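PDB 6NHX: ATP-dependent DNA ligase from Mycobacterium tuberculosis, which seals breaks in double-stranded DNA at the expense of ATP, working with Ku in the repair of double-strand breaks by non-homologous end joining. Local coordinates for residues A27-W32 and W107-L112; D126-L131 and P143-G148; A155-H160 and D186-T191; R277-T282 and L287-W292. The protein carries 1 engineered substitution. One frame throughout, in Å; residues are numbered along the deposited sequence.

Contact 1. Residues A27-W32 and W107-L112; sequences AFEGMW and WAFDLL. Engineered in segment 27-32: Met31 (natural residue Lys). With ATP (adenosine-5'-triphosphate), chain B.
Glu29 faces Phe109 and Trp32 faces Trp107 across a gap of 8.4–8.5 Å between CA atoms, with no backbone hydrogen bond between the segments: strands 26-31 and 105-114 belong to different sheets of the nucleotidyltransferase domain, and the adenine of ATP is held between them. The Trp107 ring meets Trp32 in a T-shaped pair, its edge set over the six-membered ring at 84° between planes, with Trp107 CZ3 3.6 Å from Trp32 CE3. On the opposite face of Trp32 lies Gly30 O. Phe109 has CG between its backbone N and carbonyl carbon (chi1 49°), which lays one ring face against adenine, CE2 coming 3.4 Å from ATP C6. Glu29 reaches past this ring at about a right angle. Its OE2 takes a nearly straight hydrogen bond from ATP N6 (2.8 Å), while OE1 is held by Tyr124 and by a salt bridge to Lys168, which would hold the carboxylate in place. ATP N6 gives a second, more bent bond to Gly30 O. The engineered residue Met31 runs along the ribose side, SD near ATP C5'. From the main chain, Trp32 N donates to ATP N7 at 2.9 Å, and the N-H points almost straight at it (173°).

Contact 2. Residues D126-L131 and P143-G148; sequences DRRKLL and PELLPG
Arg128 and Leu145 run antiparallel alongside one another, the flat guanidinium of the arginine lying beneath the leucine's branched end. Leu145 CD2 sits over the centre of one guanidinium face, 3.7 Å from Arg128 CZ. The other face is approached by Leu131 CD2, from the next turn of the arginine's own helix and nearer the rim of the group. With methyls on both faces, polar contacts are left to the edge. There NH2 donates to Pro143 O over 3.1 Å at 174°; the acceptor lies in the guanidinium plane, whereas the donor is tilted 19° from the plane of the carbonyl. A water also bridges NH1 and the same carbonyl, accepting from Arg128 NH1 at 2.9 Å and donating to Pro143 O at 2.8 Å. The carbonyl oxygen is thus gripped twice, directly and through the water, which should hinder rotation of the guanidinium plane about the CD-NE bond. Arg128 NE, by contrast, is buried without a hydrogen-bonding partner. Two successive bends in the side chain, at chi2 and chi3, turn the group toward the loop. NH1 also makes a long, weak ion pair with Glu29. The contact ties helix 124-136 to the loop that leads on to helix 150-160. Arg128 touches Phe109 of strand 105-114, Leu145 rests on Ala27 and Glu29 of strand 26-31, and Pro143 packs against Trp107 and Trp32, placing this layer behind the adenine pocket.

Contact 3. Residues A155-H160 and D186-T191; sequences ACSRKH and DKHWNT. With ATP (adenosine-5'-triphosphate), chain B.
The His188 imidazole has the backbone and CB of Arg158 over one face and Ser157 at its edge. Arg158 CB makes a CH-pi contact 3.8 Å from the ring centroid and 25° off the normal, with Arg158 CA beside it over the same face, also offset toward the rim. Phe154 meets the imidazole at an oblique inclination. At the edge, His188 NE2 donates to Ser157 OG over 2.9 Å, with the oxygen only 9° out of the ring plane. OG stands anti to the serine's backbone N, leaning off the helix toward the histidine, and is hydrogen-bonded to Gly164 O as well, so that the hydroxyl both accepts and donates. On the other ring nitrogen, a water lies 2.8 Å from His188 ND1 and accepts a hydrogen bond from Arg158 NH2 at 2.8 Å. The extended arginine passes aslant the histidine, its guanidinium almost perpendicular to the imidazole (87°). These bonds at both nitrogens, with the arginine over a face, fix how the ring is turned. Just before it in sequence, Lys187 points the other way, into the ATP pocket, its CE 3.1 Å from ATP O2A. His188 thus pins to helix 150-160 the short link between strand 184-187 and strand 190-201, where the nucleotidyltransferase domain passes into the OB domain; Lys185 and Lys187 just ahead of that link form the paired lysines of nucleotidyltransferase motif V.

Contact 4. Residues R277-T282 and L287-W292; sequences RYSEWT and LRQSSW
Leu287 CD2 is the meeting point of two aromatic side chains. It stands over the centre of the Trp281 six-membered ring, 3.4 Å from the centroid and 7° off the normal, and it also lies over one face of Tyr278, displaced toward the rim, 3.5 Å from Tyr278 CG. Arg288 runs the other way, and Thr282 CG2 lies over the centre of its guanidinium face, 3.7 Å from Arg288 CZ. Backbone bonds hold these groups in register: Arg288 N to Glu280 O, and Ser279 N to Arg288 O. A water joins Ser279 OG to Gln289 OE1. Farther along, Arg277 and Ser291 form an antiparallel hydrogen-bonded pair, each N donating to the other's O. This is a beta hairpin of the OB domain, strands 273-278 and 291-295 joined through an irregular connection. On the face carrying both side chains, Arg277 NH1 donates to Ser291 OG at 3.0 Å, the oxygen in the guanidinium plane, and more weakly to Trp292 O. Arg277 NE forms a salt bridge with Glu163 of the nucleotidyltransferase domain, a probable manganese ligand, so the hairpin reaches across the interdomain cleft. In the next shell, Arg306 makes a cation-pi contact with Trp281, Leu287 rests on Val194 and Met213 of neighbouring strands, and Asn190 bonds through ND2 to Ser279 O.

Overall arrangement
Along the chain the four contacts follow one another without overlap. Contacts 1 and 2, centres about 8 Å apart, share the nucleotidyltransferase domain and are joined by the Asp110–Arg127 salt bridge and by Phe28 and Leu146. Contact 3, about 16 Å from contact 1 centre to centre, touches it through Met31 and Lys187 and reaches the same sheet; both line the ATP site. From there strand 190-201 enters the OB domain, where it pairs with strand 273-278 of contact 4, whose centre is about 15 Å from that of contact 3 and 34 Å from that of contact 2. In space they extend from behind the adenine, past the phosphates, into the second domain, consistent with a closed, ATP-bound enzyme.

Contact 1. Residues A27-W32 and W107-L112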
# COMPACT_ATOMS: atom_id res chain seq x y z
N ALA A 27 -14.29 -0.44 14.92
CA ALA A 27 -14.54 0.44 13.79
C ALA A 27 -13.86 -0.17 12.56
O ALA A 27 -12.86 -0.87 12.69
CB ALA A 27 -13.98 1.83 14.06
N PHE A 28 -14.42 0.11 11.38
CA PHE A 28 -13.92 -0.47 10.14
C PHE A 28 -13.60 0.63 9.15
O PHE A 28 -14.43 1.50 8.88
CB PHE A 28 -14.95 -1.44 9.57
CG PHE A 28 -15.30 -2.54 10.52
CD1 PHE A 28 -14.39 -3.55 10.79
CD2 PHE A 28 -16.51 -2.53 11.18
CE1 PHE A 28 -14.70 -4.54 11.70
CE2 PHE A 28 -16.81 -3.51 12.10
CZ PHE A 28 -15.91 -4.53 12.35
N GLU A 29 -12.38 0.60 8.62
CA GLU A 29 -11.92 1.55 7.63
C GLU A 29 -11.57 0.82 6.34
O GLU A 29 -11.19 -0.36 6.37
CB GLU A 29 -10.65 2.25 8.11
CG GLU A 29 -10.82 3.20 9.29
CD GLU A 29 -9.54 3.93 9.62
OE1 GLU A 29 -9.36 4.29 10.80
OE2 GLU A 29 -8.70 4.15 8.72
N GLY A 30 -11.67 1.51 5.22
CA GLY A 30 -11.10 0.99 3.99
C GLY A 30 -9.59 0.89 4.08
O GLY A 30 -8.91 1.69 4.73
N MET A 31 -9.04 -0.15 3.45
CA MET A 31 -7.60 -0.28 3.28
C MET A 31 -7.19 0.45 2.00
O MET A 31 -7.65 0.10 0.91
CB MET A 31 -7.21 -1.75 3.18
CG MET A 31 -5.72 -1.94 2.90
SD MET A 31 -5.30 -3.65 2.55
CE MET A 31 -5.56 -4.40 4.16
N TRP A 32 -6.31 1.45 2.15
CA TRP A 32 -5.88 2.32 1.05
C TRP A 32 -4.45 1.96 0.64
O TRP A 32 -3.52 2.11 1.44
CB TRP A 32 -5.94 3.79 1.46
CG TRP A 32 -7.19 4.16 2.21
CD1 TRP A 32 -7.27 4.73 3.46
CD2 TRP A 32 -8.54 3.97 1.77
NE1 TRP A 32 -8.59 4.91 3.82
CE2 TRP A 32 -9.39 4.43 2.80
CE3 TRP A 32 -9.12 3.42 0.61
CZ2 TRP A 32 -10.79 4.41 2.70
CZ3 TRP A 32 -10.51 3.39 0.51
CH2 TRP A 32 -11.33 3.88 1.55
N TRP A 107 -4.81 10.99 2.56
CA TRP A 107 -6.04 10.54 3.21
C TRP A 107 -5.71 10.27 4.67
O TRP A 107 -5.02 9.29 4.98
CB TRP A 107 -6.62 9.30 2.53
CG TRP A 107 -7.24 9.61 1.17
CD1 TRP A 107 -7.16 10.78 0.47
CD2 TRP A 107 -8.04 8.72 0.36
NE1 TRP A 107 -7.86 10.68 -0.72
CE2 TRP A 107 -8.41 9.42 -0.80
CE3 TRP A 107 -8.47 7.40 0.51
CZ2 TRP A 107 -9.19 8.86 -1.80
CZ3 TRP A 107 -9.26 6.84 -0.50
CH2 TRP A 107 -9.60 7.56 -1.64
N ALA A 108 -6.24 11.11 5.55
CA ALA A 108 -5.94 11.01 6.97
C ALA A 108 -6.87 10.00 7.63
O ALA A 108 -8.07 9.96 7.34
CB ALA A 108 -6.14 12.37 7.64
N PHE A 109 -6.30 9.20 8.54
CA PHE A 109 -7.11 8.27 9.32
C PHE A 109 -6.81 8.26 10.81
O PHE A 109 -7.47 7.52 11.55
CB PHE A 109 -7.11 6.84 8.74
CG PHE A 109 -5.75 6.28 8.39
CD1 PHE A 109 -4.78 6.06 9.39
CD2 PHE A 109 -5.45 5.90 7.08
CE1 PHE A 109 -3.53 5.52 9.07
CE2 PHE A 109 -4.20 5.35 6.75
CZ PHE A 109 -3.25 5.16 7.75
N ASP A 110 -5.88 9.09 11.28
CA ASP A 110 -5.72 9.25 12.71
C ASP A 110 -5.25 10.67 13.01
O ASP A 110 -4.72 11.37 12.15
CB ASP A 110 -4.81 8.19 13.36
CG ASP A 110 -5.37 7.67 14.67
OD1 ASP A 110 -5.96 8.49 15.41
OD2 ASP A 110 -5.23 6.46 14.94
N LEU A 111 -5.47 11.06 14.26
CA LEU A 111 -5.09 12.37 14.78
C LEU A 111 -4.33 12.10 16.06
O LEU A 111 -4.89 11.51 17.00
CB LEU A 111 -6.33 13.21 15.06
CG LEU A 111 -6.09 14.61 15.63
CD1 LEU A 111 -5.36 15.50 14.62
CD2 LEU A 111 -7.41 15.25 16.03
N LEU A 112 -3.05 12.46 16.09
CA LEU A 112 -2.19 12.12 17.22
C LEU A 112 -1.88 13.30 18.12
O LEU A 112 -1.41 13.10 19.25
CB LEU A 112 -0.86 11.53 16.73
CG LEU A 112 -0.98 10.38 15.72
CD1 LEU A 112 0.38 9.79 15.43
CD2 LEU A 112 -1.97 9.31 16.20
PG ATP B . 2.86 -3.68 6.55
O1G ATP B . 1.66 -3.97 7.42
O2G ATP B . 4.20 -4.10 7.14
O3G ATP B . 2.87 -2.26 6.03
PB ATP B . 2.26 -4.34 3.76
O1B ATP B . 2.37 -5.60 2.94
O2B ATP B . 2.88 -3.04 3.28
O3B ATP B . 2.74 -4.67 5.27
PA ATP B . -0.60 -4.79 3.66
O1A ATP B . -0.52 -6.18 4.20
O2A ATP B . -0.85 -4.45 2.21
O3A ATP B . 0.73 -4.03 4.10
O5' ATP B . -1.55 -3.91 4.63
C5' ATP B . -2.01 -2.63 4.21
C4' ATP B . -0.97 -1.54 4.48
O4' ATP B . -1.60 -0.28 4.24
C3' ATP B . -0.47 -1.51 5.91
O3' ATP B . 0.82 -0.89 5.93
C2' ATP B . -1.46 -0.58 6.54
O2' ATP B . -0.96 0.02 7.75
C1' ATP B . -1.68 0.47 5.45
N9 ATP B . -3.06 1.01 5.48
C8 ATP B . -3.87 1.18 4.40
N7 ATP B . -5.05 1.74 4.78
C5 ATP B . -4.98 1.94 6.11
C6 ATP B . -5.88 2.47 7.12
N6 ATP B . -7.11 2.88 6.79
N1 ATP B . -5.43 2.51 8.39
C2 ATP B . -4.21 2.09 8.74
N3 ATP B . -3.34 1.58 7.87
C4 ATP B . -3.68 1.47 6.56

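Contact 2. Residues D126-L131 and P143-G148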
# COMPACT_ATOMS: atom_id res chain seq x y z
N ASP A 126 -12.57 8.30 20.20
CA ASP A 126 -12.54 9.73 20.50
C ASP A 126 -11.57 10.48 19.59
O ASP A 126 -11.86 11.62 19.20
CB ASP A 126 -12.16 9.94 21.97
CG ASP A 126 -13.13 9.26 22.92
OD1 ASP A 126 -14.34 9.35 22.67
OD2 ASP A 126 -12.67 8.65 23.91
N ARG A 127 -10.42 9.89 19.27
CA ARG A 127 -9.53 10.52 18.29
C ARG A 127 -10.25 10.72 16.96
O ARG A 127 -10.09 11.76 16.30
CB ARG A 127 -8.27 9.69 18.07
CG ARG A 127 -7.48 9.36 19.34
CD ARG A 127 -6.05 8.91 19.00
NE ARG A 127 -6.01 7.77 18.07
CZ ARG A 127 -6.04 6.48 18.41
NH1 ARG A 127 -6.15 6.13 19.68
NH2 ARG A 127 -5.98 5.55 17.47
N ARG A 128 -11.07 9.74 16.55
CA ARG A 128 -11.78 9.82 15.29
C ARG A 128 -12.76 10.99 15.29
O ARG A 128 -12.85 11.73 14.30
CB ARG A 128 -12.52 8.51 15.02
CG ARG A 128 -11.67 7.42 14.44
CD ARG A 128 -11.13 7.70 13.03
NE ARG A 128 -12.17 8.06 12.07
CZ ARG A 128 -12.03 7.95 10.75
NH1 ARG A 128 -10.91 7.47 10.23
NH2 ARG A 128 -13.01 8.33 9.94
N LYS A 129 -13.51 11.16 16.37
CA LYS A 129 -14.47 12.26 16.43
C LYS A 129 -13.74 13.60 16.34
O LYS A 129 -14.21 14.52 15.66
CB LYS A 129 -15.33 12.17 17.69
CG LYS A 129 -16.25 10.97 17.71
CD LYS A 129 -17.71 11.35 17.67
CE LYS A 129 -18.59 10.13 17.43
NZ LYS A 129 -18.60 9.71 16.00
N LEU A 130 -12.58 13.71 16.99
CA LEU A 130 -11.82 14.95 16.88
C LEU A 130 -11.30 15.16 15.46
O LEU A 130 -11.31 16.29 14.95
CB LEU A 130 -10.63 14.92 17.84
CG LEU A 130 -10.95 14.97 19.33
CD1 LEU A 130 -9.64 14.80 20.10
CD2 LEU A 130 -11.62 16.27 19.69
N LEU A 131 -10.84 14.09 14.82
CA LEU A 131 -10.37 14.20 13.44
C LEU A 131 -11.50 14.61 12.50
O LEU A 131 -11.32 15.47 11.63
CB LEU A 131 -9.79 12.85 13.03
CG LEU A 131 -9.32 12.68 11.59
CD1 LEU A 131 -8.18 13.65 11.29
CD2 LEU A 131 -8.92 11.22 11.34
N PRO A 143 -11.53 9.94 5.02
CA PRO A 143 -12.55 8.97 4.61
C PRO A 143 -13.36 8.48 5.80
O PRO A 143 -12.82 8.23 6.89
CB PRO A 143 -11.73 7.83 3.99
CG PRO A 143 -10.50 8.51 3.45
CD PRO A 143 -10.20 9.64 4.45
N GLU A 144 -14.66 8.33 5.58
CA GLU A 144 -15.57 7.89 6.63
C GLU A 144 -15.36 6.41 6.97
O GLU A 144 -14.81 5.61 6.19
CB GLU A 144 -17.01 8.12 6.19
CG GLU A 144 -17.39 9.59 6.08
CD GLU A 144 -18.78 9.80 5.49
OE1 GLU A 144 -19.28 10.95 5.55
OE2 GLU A 144 -19.36 8.82 4.98
N LEU A 145 -15.84 6.04 8.15
CA LEU A 145 -15.85 4.65 8.55
C LEU A 145 -16.89 3.88 7.75
O LEU A 145 -17.87 4.44 7.25
CB LEU A 145 -16.18 4.54 10.03
CG LEU A 145 -15.21 5.21 11.00
CD1 LEU A 145 -15.65 4.98 12.45
CD2 LEU A 145 -13.80 4.67 10.78
N LEU A 146 -16.67 2.57 7.64
CA LEU A 146 -17.62 1.68 7.01
C LEU A 146 -18.67 1.26 8.03
O LEU A 146 -18.30 0.83 9.13
CB LEU A 146 -16.89 0.45 6.47
CG LEU A 146 -15.97 0.68 5.26
CD1 LEU A 146 -14.87 -0.36 5.14
CD2 LEU A 146 -16.79 0.70 3.99
N PRO A 147 -19.95 1.36 7.73
CA PRO A 147 -20.97 0.96 8.70
C PRO A 147 -21.09 -0.56 8.80
O PRO A 147 -20.65 -1.32 7.94
CB PRO A 147 -22.26 1.57 8.14
CG PRO A 147 -22.02 1.65 6.68
CD PRO A 147 -20.55 1.96 6.52
N GLY A 148 -21.70 -0.98 9.91
CA GLY A 148 -22.01 -2.37 10.11
C GLY A 148 -20.97 -3.12 10.91
O GLY A 148 -19.98 -2.58 11.40
O HOH W 1 -10.13 8.06 7.52

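Contact 3. Residues A155-H160 and D186-T191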
# COMPACT_ATOMS: atom_id res chain seq x y z
N ALA A 155 -17.98 -6.40 2.94
CA ALA A 155 -18.76 -6.48 1.71
C ALA A 155 -18.88 -5.10 1.07
O ALA A 155 -18.87 -4.99 -0.16
CB ALA A 155 -20.16 -7.03 2.00
N CYS A 156 -18.99 -4.06 1.89
CA CYS A 156 -19.04 -2.71 1.34
C CYS A 156 -17.72 -2.34 0.68
O CYS A 156 -17.69 -1.81 -0.44
CB CYS A 156 -19.37 -1.75 2.48
SG CYS A 156 -19.53 -0.05 1.96
N SER A 157 -16.61 -2.62 1.36
CA SER A 157 -15.30 -2.38 0.76
C SER A 157 -15.17 -3.10 -0.57
O SER A 157 -14.69 -2.52 -1.56
CB SER A 157 -14.20 -2.82 1.72
OG SER A 157 -12.95 -2.81 1.08
N ARG A 158 -15.59 -4.36 -0.64
CA ARG A 158 -15.48 -5.09 -1.90
C ARG A 158 -16.27 -4.40 -3.01
O ARG A 158 -15.78 -4.27 -4.14
CB ARG A 158 -15.94 -6.54 -1.73
CG ARG A 158 -15.61 -7.41 -2.92
CD ARG A 158 -16.33 -8.75 -2.83
NE ARG A 158 -16.18 -9.52 -4.07
CZ ARG A 158 -15.20 -10.37 -4.29
NH1 ARG A 158 -15.13 -11.03 -5.44
NH2 ARG A 158 -14.28 -10.58 -3.36
N LYS A 159 -17.50 -3.98 -2.70
CA LYS A 159 -18.33 -3.34 -3.73
C LYS A 159 -17.68 -2.08 -4.27
O LYS A 159 -17.83 -1.75 -5.45
CB LYS A 159 -19.73 -3.01 -3.20
CG LYS A 159 -20.48 -4.15 -2.56
CD LYS A 159 -20.53 -5.34 -3.49
CE LYS A 159 -20.54 -6.58 -2.65
NZ LYS A 159 -19.30 -7.34 -2.66
N HIS A 160 -16.98 -1.34 -3.41
CA HIS A 160 -16.27 -0.14 -3.85
C HIS A 160 -15.03 -0.44 -4.67
O HIS A 160 -14.47 0.47 -5.29
CB HIS A 160 -15.85 0.68 -2.62
CG HIS A 160 -16.96 1.50 -2.02
ND1 HIS A 160 -17.58 2.53 -2.71
CD2 HIS A 160 -17.52 1.48 -0.79
CE1 HIS A 160 -18.49 3.08 -1.93
NE2 HIS A 160 -18.47 2.47 -0.76
N ASP A 186 -7.13 -6.93 6.47
CA ASP A 186 -7.77 -8.04 5.76
C ASP A 186 -8.03 -7.59 4.33
O ASP A 186 -8.67 -6.57 4.11
CB ASP A 186 -9.09 -8.36 6.49
CG ASP A 186 -9.75 -9.62 6.02
OD1 ASP A 186 -9.26 -10.24 5.06
OD2 ASP A 186 -10.80 -9.98 6.60
N LYS A 187 -7.54 -8.36 3.35
CA LYS A 187 -7.68 -8.03 1.94
C LYS A 187 -8.65 -8.98 1.25
O LYS A 187 -8.76 -10.15 1.62
CB LYS A 187 -6.31 -8.13 1.24
CG LYS A 187 -5.29 -7.12 1.75
CD LYS A 187 -4.18 -6.91 0.73
CE LYS A 187 -2.86 -6.63 1.41
NZ LYS A 187 -2.02 -7.84 1.51
N HIS A 188 -9.34 -8.48 0.22
CA HIS A 188 -10.25 -9.32 -0.55
C HIS A 188 -9.51 -10.39 -1.33
O HIS A 188 -10.01 -11.51 -1.47
CB HIS A 188 -11.06 -8.46 -1.51
CG HIS A 188 -11.81 -7.38 -0.81
ND1 HIS A 188 -12.82 -7.65 0.08
CD2 HIS A 188 -11.68 -6.04 -0.85
CE1 HIS A 188 -13.29 -6.51 0.56
NE2 HIS A 188 -12.61 -5.52 0.01
N TRP A 189 -8.34 -10.08 -1.87
CA TRP A 189 -7.60 -11.00 -2.73
C TRP A 189 -6.48 -11.68 -1.97
O TRP A 189 -5.74 -11.03 -1.22
CB TRP A 189 -6.97 -10.26 -3.91
CG TRP A 189 -7.92 -9.85 -4.98
CD1 TRP A 189 -8.66 -8.70 -5.04
CD2 TRP A 189 -8.25 -10.60 -6.16
NE1 TRP A 189 -9.42 -8.69 -6.19
CE2 TRP A 189 -9.19 -9.84 -6.89
CE3 TRP A 189 -7.83 -11.84 -6.67
CZ2 TRP A 189 -9.71 -10.28 -8.10
CZ3 TRP A 189 -8.36 -12.27 -7.87
CH2 TRP A 189 -9.29 -11.49 -8.57
N ASN A 190 -6.32 -12.98 -2.21
CA ASN A 190 -5.06 -13.64 -1.90
C ASN A 190 -3.94 -12.89 -2.61
O ASN A 190 -4.09 -12.48 -3.77
CB ASN A 190 -5.07 -15.07 -2.44
CG ASN A 190 -6.03 -15.96 -1.71
OD1 ASN A 190 -6.25 -15.80 -0.51
ND2 ASN A 190 -6.60 -16.92 -2.42
N THR A 191 -2.82 -12.72 -1.92
CA THR A 191 -1.64 -12.07 -2.48
C THR A 191 -0.43 -12.99 -2.33
O THR A 191 -0.35 -13.80 -1.39
CB THR A 191 -1.41 -10.70 -1.81
OG1 THR A 191 -2.55 -9.87 -2.07
CG2 THR A 191 -0.17 -10.02 -2.35
PG ATP B . 2.86 -3.68 6.55
O1G ATP B . 1.66 -3.97 7.42
O2G ATP B . 4.20 -4.10 7.14
O3G ATP B . 2.87 -2.26 6.03
PB ATP B . 2.26 -4.34 3.76
O1B ATP B . 2.37 -5.60 2.94
O2B ATP B . 2.88 -3.04 3.28
O3B ATP B . 2.74 -4.67 5.27
PA ATP B . -0.60 -4.79 3.66
O1A ATP B . -0.52 -6.18 4.20
O2A ATP B . -0.85 -4.45 2.21
O3A ATP B . 0.73 -4.03 4.10
O5' ATP B . -1.55 -3.91 4.63
C5' ATP B . -2.01 -2.63 4.21
C4' ATP B . -0.97 -1.54 4.48
O4' ATP B . -1.60 -0.28 4.24
C3' ATP B . -0.47 -1.51 5.91
O3' ATP B . 0.82 -0.89 5.93
C2' ATP B . -1.46 -0.58 6.54
O2' ATP B . -0.96 0.02 7.75
C1' ATP B . -1.68 0.47 5.45
N9 ATP B . -3.06 1.01 5.48
C8 ATP B . -3.87 1.18 4.40
N7 ATP B . -5.05 1.74 4.78
C5 ATP B . -4.98 1.94 6.11
C6 ATP B . -5.88 2.47 7.12
N6 ATP B . -7.11 2.88 6.79
N1 ATP B . -5.43 2.51 8.39
C2 ATP B . -4.21 2.09 8.74
N3 ATP B . -3.34 1.58 7.87
C4 ATP B . -3.68 1.47 6.56
O HOH W 2 -14.20 -9.98 -0.62

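Contact 4. Residues R277-T282 and L287-W292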
# COMPACT_ATOMS: atom_id res chain seq x y z
N ARG A 277 -1.82 -10.27 -6.88
CA ARG A 277 -3.05 -10.89 -6.42
C ARG A 277 -3.36 -12.08 -7.30
O ARG A 277 -2.94 -12.14 -8.46
CB ARG A 277 -4.20 -9.90 -6.53
CG ARG A 277 -3.94 -8.55 -5.85
CD ARG A 277 -5.11 -7.62 -6.07
NE ARG A 277 -4.77 -6.23 -5.77
CZ ARG A 277 -4.25 -5.39 -6.65
NH1 ARG A 277 -4.01 -5.79 -7.90
NH2 ARG A 277 -3.98 -4.15 -6.28
N TYR A 278 -4.09 -13.04 -6.75
CA TYR A 278 -4.44 -14.23 -7.52
C TYR A 278 -5.66 -14.86 -6.88
O TYR A 278 -5.96 -14.62 -5.71
CB TYR A 278 -3.26 -15.23 -7.58
CG TYR A 278 -3.00 -15.91 -6.26
CD1 TYR A 278 -3.50 -17.18 -6.00
CD2 TYR A 278 -2.27 -15.28 -5.26
CE1 TYR A 278 -3.28 -17.79 -4.79
CE2 TYR A 278 -2.05 -15.88 -4.04
CZ TYR A 278 -2.55 -17.14 -3.81
OH TYR A 278 -2.33 -17.75 -2.60
N SER A 279 -6.35 -15.69 -7.67
CA SER A 279 -7.47 -16.44 -7.12
C SER A 279 -6.98 -17.72 -6.46
O SER A 279 -7.12 -17.91 -5.25
CB SER A 279 -8.50 -16.74 -8.22
OG SER A 279 -7.88 -17.40 -9.31
N GLU A 280 -6.38 -18.60 -7.25
CA GLU A 280 -5.88 -19.88 -6.75
C GLU A 280 -4.66 -20.27 -7.57
O GLU A 280 -4.44 -19.76 -8.67
CB GLU A 280 -6.93 -21.00 -6.86
CG GLU A 280 -8.26 -20.74 -6.17
CD GLU A 280 -8.14 -20.67 -4.66
OE1 GLU A 280 -7.15 -21.20 -4.11
OE2 GLU A 280 -9.04 -20.08 -4.02
N TRP A 281 -3.87 -21.18 -7.02
CA TRP A 281 -2.80 -21.80 -7.78
C TRP A 281 -3.38 -22.90 -8.65
O TRP A 281 -4.31 -23.60 -8.24
CB TRP A 281 -1.77 -22.43 -6.84
CG TRP A 281 -0.94 -21.46 -6.05
CD1 TRP A 281 -1.23 -20.95 -4.82
CD2 TRP A 281 0.33 -20.90 -6.43
NE1 TRP A 281 -0.22 -20.11 -4.41
CE2 TRP A 281 0.74 -20.06 -5.38
CE3 TRP A 281 1.15 -21.03 -7.55
CZ2 TRP A 281 1.94 -19.35 -5.42
CZ3 TRP A 281 2.34 -20.33 -7.59
CH2 TRP A 281 2.73 -19.50 -6.53
N THR A 282 -2.85 -23.04 -9.86
CA THR A 282 -3.15 -24.24 -10.63
C THR A 282 -2.29 -25.39 -10.12
O THR A 282 -1.26 -25.17 -9.48
CB THR A 282 -2.84 -24.02 -12.10
OG1 THR A 282 -1.42 -24.04 -12.28
CG2 THR A 282 -3.41 -22.72 -12.61
N LEU A 287 -0.28 -19.00 -11.21
CA LEU A 287 -1.23 -18.15 -10.50
C LEU A 287 -2.40 -17.82 -11.42
O LEU A 287 -2.21 -17.24 -12.50
CB LEU A 287 -0.54 -16.88 -10.01
CG LEU A 287 0.53 -17.09 -8.95
CD1 LEU A 287 1.42 -15.85 -8.85
CD2 LEU A 287 -0.08 -17.42 -7.59
N ARG A 288 -3.61 -18.21 -11.01
CA ARG A 288 -4.81 -17.88 -11.77
C ARG A 288 -5.29 -16.47 -11.43
O ARG A 288 -5.13 -15.99 -10.31
CB ARG A 288 -5.93 -18.88 -11.48
CG ARG A 288 -5.78 -20.20 -12.20
CD ARG A 288 -7.10 -20.94 -12.25
NE ARG A 288 -7.08 -21.99 -13.26
CZ ARG A 288 -7.06 -23.29 -12.99
NH1 ARG A 288 -7.06 -23.70 -11.72
NH2 ARG A 288 -7.03 -24.18 -13.97
N GLN A 289 -5.89 -15.82 -12.43
CA GLN A 289 -6.49 -14.49 -12.27
C GLN A 289 -5.53 -13.53 -11.59
O GLN A 289 -5.88 -12.81 -10.64
CB GLN A 289 -7.83 -14.57 -11.54
CG GLN A 289 -8.90 -15.30 -12.34
CD GLN A 289 -10.23 -15.32 -11.62
OE1 GLN A 289 -10.68 -16.37 -11.18
NE2 GLN A 289 -10.86 -14.16 -11.50
N SER A 290 -4.30 -13.51 -12.08
CA SER A 290 -3.27 -12.71 -11.45
C SER A 290 -3.46 -11.24 -11.78
O SER A 290 -3.99 -10.87 -12.84
CB SER A 290 -1.88 -13.18 -11.91
OG SER A 290 -1.75 -13.06 -13.32
N SER A 291 -3.04 -10.38 -10.86
CA SER A 291 -2.99 -8.95 -11.14
C SER A 291 -1.83 -8.35 -10.38
O SER A 291 -1.44 -8.82 -9.31
CB SER A 291 -4.30 -8.23 -10.81
OG SER A 291 -4.60 -8.30 -9.43
N TRP A 292 -1.29 -7.28 -10.95
CA TRP A 292 -0.09 -6.62 -10.46
C TRP A 292 -0.45 -5.70 -9.29
O TRP A 292 -1.26 -4.78 -9.44
CB TRP A 292 0.44 -5.78 -11.62
CG TRP A 292 1.61 -4.91 -11.34
CD1 TRP A 292 1.64 -3.55 -11.32
CD2 TRP A 292 2.95 -5.34 -11.10
NE1 TRP A 292 2.91 -3.10 -11.06
CE2 TRP A 292 3.74 -4.18 -10.91
CE3 TRP A 292 3.57 -6.59 -11.00
CZ2 TRP A 292 5.10 -4.24 -10.65
CZ3 TRP A 292 4.92 -6.64 -10.73
CH2 TRP A 292 5.67 -5.47 -10.56
O HOH W 3 -9.82 -18.90 -10.23